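Local coordinates for separin (Saccharomyces cerevisiae, PDB 5U1T), which cleaves the Scc1 subunit of cohesin as a caspase-like cysteine protease at the onset of anaphase, allowing sister chromatids to separate, and is held inactive by securin until then, at residues A[927-939]-A[1025-1038]. Residues are numbered along the deposited sequence; the frame is centred on the assembly and turned at random.
Sequences MPKNVINRVHNMW and LLESLKLDTLDNHE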
ATOM      1  N   MET A 927      -4.334  26.804  -0.024  1.00 67.79           N
ATOM      2  CA  MET A 927      -4.841  28.154  -0.150  1.00 65.36           C
ATOM      3  C   MET A 927      -6.374  28.253  -0.240  1.00 68.98           C
ATOM      4  O   MET A 927      -6.965  29.209   0.284  1.00 64.02           O
ATOM      5  CB  MET A 927      -4.208  28.800  -1.367  1.00 66.11           C
ATOM      6  CG  MET A 927      -4.239  30.275  -1.334  1.00 66.50           C
ATOM      7  SD  MET A 927      -3.442  30.919   0.142  1.00 81.96           S
ATOM      8  CE  MET A 927      -3.408  32.643  -0.310  1.00 65.34           C
ATOM      9  N   PRO A 928      -7.030  27.291  -0.922  1.00 63.34           N
ATOM     10  CA  PRO A 928      -8.498  27.359  -0.874  1.00 55.81           C
ATOM     11  C   PRO A 928      -9.095  27.076   0.502  1.00 59.83           C
ATOM     12  O   PRO A 928     -10.130  27.651   0.816  1.00 66.51           O
ATOM     13  CB  PRO A 928      -8.935  26.281  -1.876  1.00 56.21           C
ATOM     14  CG  PRO A 928      -7.794  26.153  -2.825  1.00 62.26           C
ATOM     15  CD  PRO A 928      -6.560  26.370  -1.979  1.00 62.57           C
ATOM     16  N   LYS A 929      -8.495  26.195   1.295  1.00 63.89           N
ATOM     17  CA  LYS A 929      -9.034  25.931   2.626  1.00 64.46           C
ATOM     18  C   LYS A 929      -8.825  27.203   3.414  1.00 61.74           C
ATOM     19  O   LYS A 929      -9.661  27.597   4.218  1.00 62.92           O
ATOM     20  CB  LYS A 929      -8.357  24.731   3.319  1.00 59.26           C
ATOM     21  CG  LYS A 929      -9.081  24.248   4.595  1.00 58.91           C
ATOM     22  CD  LYS A 929      -8.430  22.983   5.196  1.00 69.82           C
ATOM     23  CE  LYS A 929      -9.447  21.990   5.848  1.00 69.56           C
ATOM     24  NZ  LYS A 929     -10.046  20.934   4.913  1.00 78.73           N
ATOM     25  N   ASN A 930      -7.700  27.852   3.150  1.00 59.13           N
ATOM     26  CA  ASN A 930      -7.336  29.078   3.839  1.00 62.80           C
ATOM     27  C   ASN A 930      -8.410  30.168   3.678  1.00 64.07           C
ATOM     28  O   ASN A 930      -8.954  30.670   4.671  1.00 59.65           O
ATOM     29  CB  ASN A 930      -5.980  29.581   3.331  1.00 55.14           C
ATOM     30  CG  ASN A 930      -5.346  30.592   4.261  1.00 58.07           C
ATOM     31  OD1 ASN A 930      -5.639  30.627   5.454  1.00 56.70           O
ATOM     32  ND2 ASN A 930      -4.470  31.419   3.718  1.00 61.32           N
ATOM     33  N   VAL A 931      -8.716  30.513   2.427  1.00 61.24           N
ATOM     34  CA  VAL A 931      -9.695  31.561   2.129  1.00 62.93           C
ATOM     35  C   VAL A 931     -11.093  31.214   2.649  1.00 59.57           C
ATOM     36  O   VAL A 931     -11.764  32.054   3.234  1.00 59.29           O
ATOM     37  CB  VAL A 931      -9.771  31.842   0.619  1.00 54.73           C
ATOM     38  CG1 VAL A 931     -10.898  32.825   0.316  1.00 56.58           C
ATOM     39  CG2 VAL A 931      -8.443  32.380   0.124  1.00 58.02           C
ATOM     40  N   ILE A 932     -11.519  29.974   2.446  1.00 60.20           N
ATOM     41  CA  ILE A 932     -12.793  29.505   2.978  1.00 58.22           C
ATOM     42  C   ILE A 932     -12.868  29.731   4.476  1.00 59.86           C
ATOM     43  O   ILE A 932     -13.883  30.157   5.002  1.00 62.89           O
ATOM     44  CB  ILE A 932     -13.008  28.013   2.662  1.00 59.11           C
ATOM     45  CG1 ILE A 932     -13.480  27.890   1.234  1.00 60.56           C
ATOM     46  CG2 ILE A 932     -14.078  27.400   3.550  1.00 56.29           C
ATOM     47  CD1 ILE A 932     -14.706  28.753   0.998  1.00 67.31           C
ATOM     48  N   ASN A 933     -11.777  29.445   5.164  1.00 58.87           N
ATOM     49  CA  ASN A 933     -11.736  29.689   6.583  1.00 58.25           C
ATOM     50  C   ASN A 933     -11.805  31.174   6.889  1.00 62.00           C
ATOM     51  O   ASN A 933     -12.438  31.580   7.856  1.00 60.53           O
ATOM     52  CB  ASN A 933     -10.476  29.085   7.178  1.00 54.17           C
ATOM     53  CG  ASN A 933     -10.621  27.612   7.439  1.00 57.50           C
ATOM     54  OD1 ASN A 933     -11.615  26.998   7.045  1.00 57.10           O
ATOM     55  ND2 ASN A 933      -9.633  27.030   8.109  1.00 57.36           N
ATOM     56  N   ARG A 934     -11.135  31.971   6.064  1.00 60.19           N
ATOM     57  CA  ARG A 934     -11.062  33.411   6.270  1.00 62.05           C
ATOM     58  C   ARG A 934     -12.453  34.022   6.180  1.00 61.05           C
ATOM     59  O   ARG A 934     -12.864  34.775   7.062  1.00 59.46           O
ATOM     60  CB  ARG A 934     -10.117  34.042   5.249  1.00 59.27           C
ATOM     61  CG  ARG A 934     -10.065  35.548   5.286  1.00 59.20           C
ATOM     62  CD  ARG A 934      -8.886  36.051   4.489  1.00 55.48           C
ATOM     63  NE  ARG A 934      -7.655  35.545   5.072  1.00 67.14           N
ATOM     64  CZ  ARG A 934      -6.563  35.243   4.374  1.00 70.27           C
ATOM     65  NH1 ARG A 934      -5.480  34.772   4.991  1.00 66.16           N
ATOM     66  NH2 ARG A 934      -6.558  35.411   3.054  1.00 73.63           N
ATOM     67  N   VAL A 935     -13.173  33.663   5.117  1.00 59.39           N
ATOM     68  CA  VAL A 935     -14.572  34.035   4.936  1.00 60.29           C
ATOM     69  C   VAL A 935     -15.380  33.784   6.195  1.00 60.55           C
ATOM     70  O   VAL A 935     -16.000  34.695   6.709  1.00 60.83           O
ATOM     71  CB  VAL A 935     -15.222  33.278   3.760  1.00 55.75           C
ATOM     72  CG1 VAL A 935     -16.737  33.363   3.845  1.00 58.96           C
ATOM     73  CG2 VAL A 935     -14.725  33.831   2.435  1.00 56.10           C
ATOM     74  N   HIS A 936     -15.361  32.563   6.710  1.00 59.75           N
ATOM     75  CA  HIS A 936     -16.121  32.266   7.922  1.00 62.96           C
ATOM     76  C   HIS A 936     -15.610  33.052   9.136  1.00 58.44           C
ATOM     77  O   HIS A 936     -16.391  33.505   9.968  1.00 64.26           O
ATOM     78  CB  HIS A 936     -16.109  30.761   8.214  1.00 59.47           C
ATOM     79  CG  HIS A 936     -16.787  29.946   7.155  1.00 64.96           C
ATOM     80  ND1 HIS A 936     -18.153  29.759   7.120  1.00 64.40           N
ATOM     81  CD2 HIS A 936     -16.290  29.287   6.080  1.00 61.83           C
ATOM     82  CE1 HIS A 936     -18.466  29.010   6.077  1.00 65.87           C
ATOM     83  NE2 HIS A 936     -17.355  28.720   5.423  1.00 66.27           N
ATOM     84  N   ASN A 937     -14.306  33.241   9.229  1.00 58.58           N
ATOM     85  CA  ASN A 937     -13.762  33.994  10.342  1.00 60.84           C
ATOM     86  C   ASN A 937     -14.149  35.461  10.246  1.00 61.62           C
ATOM     87  O   ASN A 937     -14.411  36.127  11.252  1.00 56.88           O
ATOM     88  CB  ASN A 937     -12.244  33.856  10.390  1.00 65.42           C
ATOM     89  CG  ASN A 937     -11.806  32.553  10.993  1.00 62.19           C
ATOM     90  OD1 ASN A 937     -12.508  31.980  11.826  1.00 61.66           O
ATOM     91  ND2 ASN A 937     -10.639  32.073  10.580  1.00 56.26           N
ATOM     92  N   MET A 938     -14.157  35.948   9.013  1.00 58.32           N
ATOM     93  CA  MET A 938     -14.526  37.308   8.714  1.00 56.02           C
ATOM     94  C   MET A 938     -16.008  37.512   9.064  1.00 64.32           C
ATOM     95  O   MET A 938     -16.389  38.504   9.686  1.00 65.62           O
ATOM     96  CB  MET A 938     -14.244  37.592   7.245  1.00 64.99           C
ATOM     97  CG  MET A 938     -14.577  38.981   6.766  1.00 67.97           C
ATOM     98  SD  MET A 938     -13.923  39.187   5.079  1.00 89.78           S
ATOM     99  CE  MET A 938     -14.554  40.816   4.582  1.00 73.18           C
ATOM    100  N   TRP A 939     -16.837  36.542   8.690  1.00 62.85           N
ATOM    101  CA  TRP A 939     -18.244  36.570   9.040  1.00 63.27           C
ATOM    102  C   TRP A 939     -18.493  36.574  10.564  1.00 66.04           C
ATOM    103  O   TRP A 939     -19.215  37.434  11.048  1.00 67.60           O
ATOM    104  CB  TRP A 939     -18.992  35.395   8.402  1.00 60.94           C
ATOM    105  CG  TRP A 939     -20.415  35.469   8.752  1.00 62.11           C
ATOM    106  CD1 TRP A 939     -21.083  34.712   9.670  1.00 71.12           C
ATOM    107  CD2 TRP A 939     -21.349  36.420   8.260  1.00 62.86           C
ATOM    108  NE1 TRP A 939     -22.393  35.116   9.754  1.00 70.20           N
ATOM    109  CE2 TRP A 939     -22.576  36.169   8.899  1.00 63.47           C
ATOM    110  CE3 TRP A 939     -21.268  37.456   7.328  1.00 64.41           C
ATOM    111  CZ2 TRP A 939     -23.713  36.911   8.637  1.00 71.31           C
ATOM    112  CZ3 TRP A 939     -22.395  38.194   7.064  1.00 70.63           C
ATOM    113  CH2 TRP A 939     -23.608  37.922   7.716  1.00 71.70           C
ATOM    114  N   LEU A1025     -15.207  39.552  -0.843  1.00 65.79           N
ATOM    115  CA  LEU A1025     -14.440  38.383  -0.459  1.00 60.57           C
ATOM    116  C   LEU A1025     -15.203  37.126  -0.859  1.00 65.56           C
ATOM    117  O   LEU A1025     -14.597  36.136  -1.276  1.00 66.97           O
ATOM    118  CB  LEU A1025     -14.152  38.391   1.043  1.00 60.89           C
ATOM    119  CG  LEU A1025     -13.365  37.182   1.540  1.00 62.26           C
ATOM    120  CD1 LEU A1025     -12.025  37.082   0.825  1.00 60.96           C
ATOM    121  CD2 LEU A1025     -13.187  37.250   3.038  1.00 59.73           C
ATOM    122  N   LEU A1026     -16.530  37.169  -0.736  1.00 60.95           N
ATOM    123  CA  LEU A1026     -17.358  36.032  -1.124  1.00 61.38           C
ATOM    124  C   LEU A1026     -17.320  35.876  -2.635  1.00 64.20           C
ATOM    125  O   LEU A1026     -17.431  34.772  -3.161  1.00 63.14           O
ATOM    126  CB  LEU A1026     -18.802  36.194  -0.639  1.00 61.51           C
ATOM    127  CG  LEU A1026     -19.097  35.876   0.825  1.00 58.72           C
ATOM    128  CD1 LEU A1026     -20.442  36.440   1.224  1.00 58.21           C
ATOM    129  CD2 LEU A1026     -19.064  34.381   1.058  1.00 55.80           C
ATOM    130  N   GLU A1027     -17.140  36.986  -3.334  1.00 66.91           N
ATOM    131  CA  GLU A1027     -17.177  36.964  -4.781  1.00 66.27           C
ATOM    132  C   GLU A1027     -15.848  36.509  -5.344  1.00 64.52           C
ATOM    133  O   GLU A1027     -15.764  36.057  -6.485  1.00 69.94           O
ATOM    134  CB  GLU A1027     -17.548  38.343  -5.326  1.00 67.78           C
ATOM    135  CG  GLU A1027     -19.036  38.642  -5.267  1.00 68.96           C
ATOM    136  CD  GLU A1027     -19.337  40.129  -5.216  1.00 76.91           C
ATOM    137  OE1 GLU A1027     -20.531  40.509  -5.366  1.00 79.73           O
ATOM    138  OE2 GLU A1027     -18.384  40.925  -5.024  1.00 76.37           O
ATOM    139  N   SER A1028     -14.803  36.612  -4.537  1.00 60.24           N
ATOM    140  CA  SER A1028     -13.476  36.290  -5.036  1.00 60.96           C
ATOM    141  C   SER A1028     -13.261  34.788  -5.159  1.00 70.40           C
ATOM    142  O   SER A1028     -12.495  34.353  -6.020  1.00 77.14           O
ATOM    143  CB  SER A1028     -12.388  36.897  -4.147  1.00 61.02           C
ATOM    144  OG  SER A1028     -12.322  36.261  -2.884  1.00 66.39           O
ATOM    145  N   LEU A1029     -13.933  33.982  -4.340  1.00 64.70           N
ATOM    146  CA  LEU A1029     -13.528  32.591  -4.265  1.00 66.03           C
ATOM    147  C   LEU A1029     -14.053  31.708  -5.401  1.00 62.73           C
ATOM    148  O   LEU A1029     -15.145  31.903  -5.921  1.00 63.60           O
ATOM    149  CB  LEU A1029     -13.894  32.001  -2.902  1.00 64.55           C
ATOM    150  CG  LEU A1029     -15.167  32.301  -2.156  1.00 61.07           C
ATOM    151  CD1 LEU A1029     -16.292  31.628  -2.860  1.00 66.58           C
ATOM    152  CD2 LEU A1029     -15.010  31.747  -0.759  1.00 63.16           C
ATOM    153  N   LYS A1030     -13.216  30.746  -5.788  1.00 66.39           N
ATOM    154  CA  LYS A1030     -13.487  29.845  -6.899  1.00 64.04           C
ATOM    155  C   LYS A1030     -14.408  28.730  -6.457  1.00 67.38           C
ATOM    156  O   LYS A1030     -14.047  27.929  -5.603  1.00 66.40           O
ATOM    157  CB  LYS A1030     -12.192  29.256  -7.441  1.00 66.61           C
ATOM    158  CG  LYS A1030     -11.203  30.283  -7.949  1.00 69.64           C
ATOM    159  CD  LYS A1030     -11.805  31.119  -9.063  1.00 75.26           C
ATOM    160  CE  LYS A1030     -10.700  31.798  -9.875  1.00 81.50           C
ATOM    161  NZ  LYS A1030     -11.216  32.560 -11.060  1.00 88.03           N
ATOM    162  N   LEU A1031     -15.596  28.676  -7.051  1.00 61.70           N
ATOM    163  CA  LEU A1031     -16.631  27.780  -6.564  1.00 63.84           C
ATOM    164  C   LEU A1031     -16.261  26.330  -6.785  1.00 66.25           C
ATOM    165  O   LEU A1031     -16.554  25.491  -5.938  1.00 70.08           O
ATOM    166  CB  LEU A1031     -17.978  28.099  -7.231  1.00 74.79           C
ATOM    167  CG  LEU A1031     -18.520  29.517  -6.981  1.00 67.43           C
ATOM    168  CD1 LEU A1031     -19.869  29.689  -7.636  1.00 68.05           C
ATOM    169  CD2 LEU A1031     -18.583  29.865  -5.496  1.00 57.88           C
ATOM    170  N   ASP A1032     -15.596  26.035  -7.902  1.00 70.22           N
ATOM    171  CA  ASP A1032     -15.151  24.658  -8.204  1.00 76.79           C
ATOM    172  C   ASP A1032     -14.260  24.028  -7.129  1.00 71.49           C
ATOM    173  O   ASP A1032     -14.050  22.808  -7.123  1.00 70.16           O
ATOM    174  CB  ASP A1032     -14.403  24.617  -9.528  1.00 74.21           C
ATOM    175  CG  ASP A1032     -13.502  25.811  -9.702  1.00 80.09           C
ATOM    176  OD1 ASP A1032     -14.058  26.918  -9.934  1.00 76.88           O
ATOM    177  OD2 ASP A1032     -12.259  25.644  -9.592  1.00 80.48           O
ATOM    178  N   THR A1033     -13.741  24.846  -6.220  1.00 65.77           N
ATOM    179  CA  THR A1033     -12.975  24.310  -5.105  1.00 69.77           C
ATOM    180  C   THR A1033     -13.854  23.966  -3.891  1.00 71.47           C
ATOM    181  O   THR A1033     -13.331  23.588  -2.839  1.00 69.21           O
ATOM    182  CB  THR A1033     -11.883  25.292  -4.670  1.00 60.88           C
ATOM    183  OG1 THR A1033     -12.488  26.351  -3.933  1.00 67.90           O
ATOM    184  CG2 THR A1033     -11.182  25.879  -5.880  1.00 64.76           C
ATOM    185  N   LEU A1034     -15.179  24.071  -4.031  1.00 67.76           N
ATOM    186  CA  LEU A1034     -16.071  23.852  -2.887  1.00 59.82           C
ATOM    187  C   LEU A1034     -16.799  22.517  -2.894  1.00 55.68           C
ATOM    188  O   LEU A1034     -17.217  22.032  -3.935  1.00 59.02           O
ATOM    189  CB  LEU A1034     -17.099  24.971  -2.808  1.00 57.86           C
ATOM    190  CG  LEU A1034     -16.513  26.374  -2.715  1.00 60.65           C
ATOM    191  CD1 LEU A1034     -17.596  27.455  -2.749  1.00 62.92           C
ATOM    192  CD2 LEU A1034     -15.718  26.432  -1.446  1.00 59.45           C
ATOM    193  N   ASP A1035     -16.938  21.919  -1.720  1.00 56.44           N
ATOM    194  CA  ASP A1035     -17.836  20.790  -1.565  1.00 53.01           C
ATOM    195  C   ASP A1035     -19.246  21.347  -1.517  1.00 58.50           C
ATOM    196  O   ASP A1035     -19.442  22.500  -1.116  1.00 60.93           O
ATOM    197  CB  ASP A1035     -17.531  20.013  -0.305  1.00 51.89           C
ATOM    198  CG  ASP A1035     -17.501  20.897   0.902  1.00 64.69           C
ATOM    199  OD1 ASP A1035     -16.451  21.560   1.111  1.00 71.16           O
ATOM    200  OD2 ASP A1035     -18.533  20.966   1.619  1.00 70.12           O
ATOM    201  N   ASN A1036     -20.228  20.545  -1.911  1.00 55.69           N
ATOM    202  CA  ASN A1036     -21.588  21.025  -2.029  1.00 53.41           C
ATOM    203  C   ASN A1036     -22.122  21.679  -0.760  1.00 58.25           C
ATOM    204  O   ASN A1036     -22.798  22.703  -0.842  1.00 59.22           O
ATOM    205  CB  ASN A1036     -22.521  19.897  -2.445  1.00 52.45           C
ATOM    206  CG  ASN A1036     -23.759  20.417  -3.161  1.00 58.95           C
ATOM    207  OD1 ASN A1036     -23.659  21.002  -4.246  1.00 53.48           O
ATOM    208  ND2 ASN A1036     -24.930  20.218  -2.549  1.00 56.07           N
ATOM    209  N   HIS A1037     -21.805  21.125   0.403  1.00 49.58           N
ATOM    210  CA  HIS A1037     -22.327  21.690   1.634  1.00 53.41           C
ATOM    211  C   HIS A1037     -21.717  23.075   1.920  1.00 59.29           C
ATOM    212  O   HIS A1037     -22.343  23.916   2.556  1.00 54.67           O
ATOM    213  CB  HIS A1037     -22.090  20.741   2.805  1.00 52.46           C
ATOM    214  CG  HIS A1037     -22.456  21.319   4.137  1.00 60.21           C
ATOM    215  ND1 HIS A1037     -23.755  21.340   4.610  1.00 63.62           N
ATOM    216  CD2 HIS A1037     -21.699  21.907   5.093  1.00 57.00           C
ATOM    217  CE1 HIS A1037     -23.776  21.917   5.798  1.00 63.53           C
ATOM    218  NE2 HIS A1037     -22.538  22.258   6.120  1.00 63.51           N
ATOM    219  N   GLU A1038     -20.496  23.301   1.440  1.00 61.10           N
ATOM    220  CA  GLU A1038     -19.858  24.600   1.572  1.00 61.61           C
ATOM    221  C   GLU A1038     -20.419  25.582   0.537  1.00 62.54           C
ATOM    222  O   GLU A1038     -20.535  26.784   0.806  1.00 61.57           O
ATOM    223  CB  GLU A1038     -18.335  24.485   1.423  1.00 51.56           C
ATOM    224  CG  GLU A1038     -17.590  25.803   1.650  1.00 54.03           C
ATOM    225  CD  GLU A1038     -17.811  26.377   3.054  1.00 63.87           C
ATOM    226  OE1 GLU A1038     -18.087  25.592   3.985  1.00 64.78           O
ATOM    227  OE2 GLU A1038     -17.720  27.614   3.235  1.00 64.15           O
TER
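A helix laid against a helix-loop-helix corner makes this contact: in the largely helical chain of separase, helix 927-946 packs on the turn that joins helices 1012-1028 and 1036-1054, away from the probable catalytic cysteine. His936 and Glu1038 approach from opposite directions and make the one hydrogen bond across the contact, NE2 donating to OE2 at an N-H...O angle of 158°; the modelled 2.5 Å is very short and its exact value doubtful. The carboxylate reaches the ring at its edge, near the ring plane, but is itself turned 73° from it. With CG anti to the backbone N (chi1 -176°) and a bend at chi2, Glu1038 carries its carboxylate to the imidazole edge, and Ile932 CG2 lies 3.7 Å from the same OE2. Asp1035, the N-cap of helix 1036-1054, accepts a capping bond from Glu1038 N through OD2, met from above the carboxylate plane. A leucine at Glu1038 would probably deprive His936 NE2 of its acceptor and let the ring turn. Beside this pair the contact is apolar. Val935 spreads its two methyls, CG1 to Leu1026 CD2 (3.8 Å) and CG2 to Leu1025 CG (3.7 Å). Arg934 lends its CG, 4.2 Å from Leu1025 CD2; its guanidinium makes salt bridges with Asp916 and Asp919. Leu1029 crosses Ile932 at about a right angle, and Ile932 CD1 touches two leucines, 3.5 Å from both Leu1029 CD2 and Leu1034 CD2.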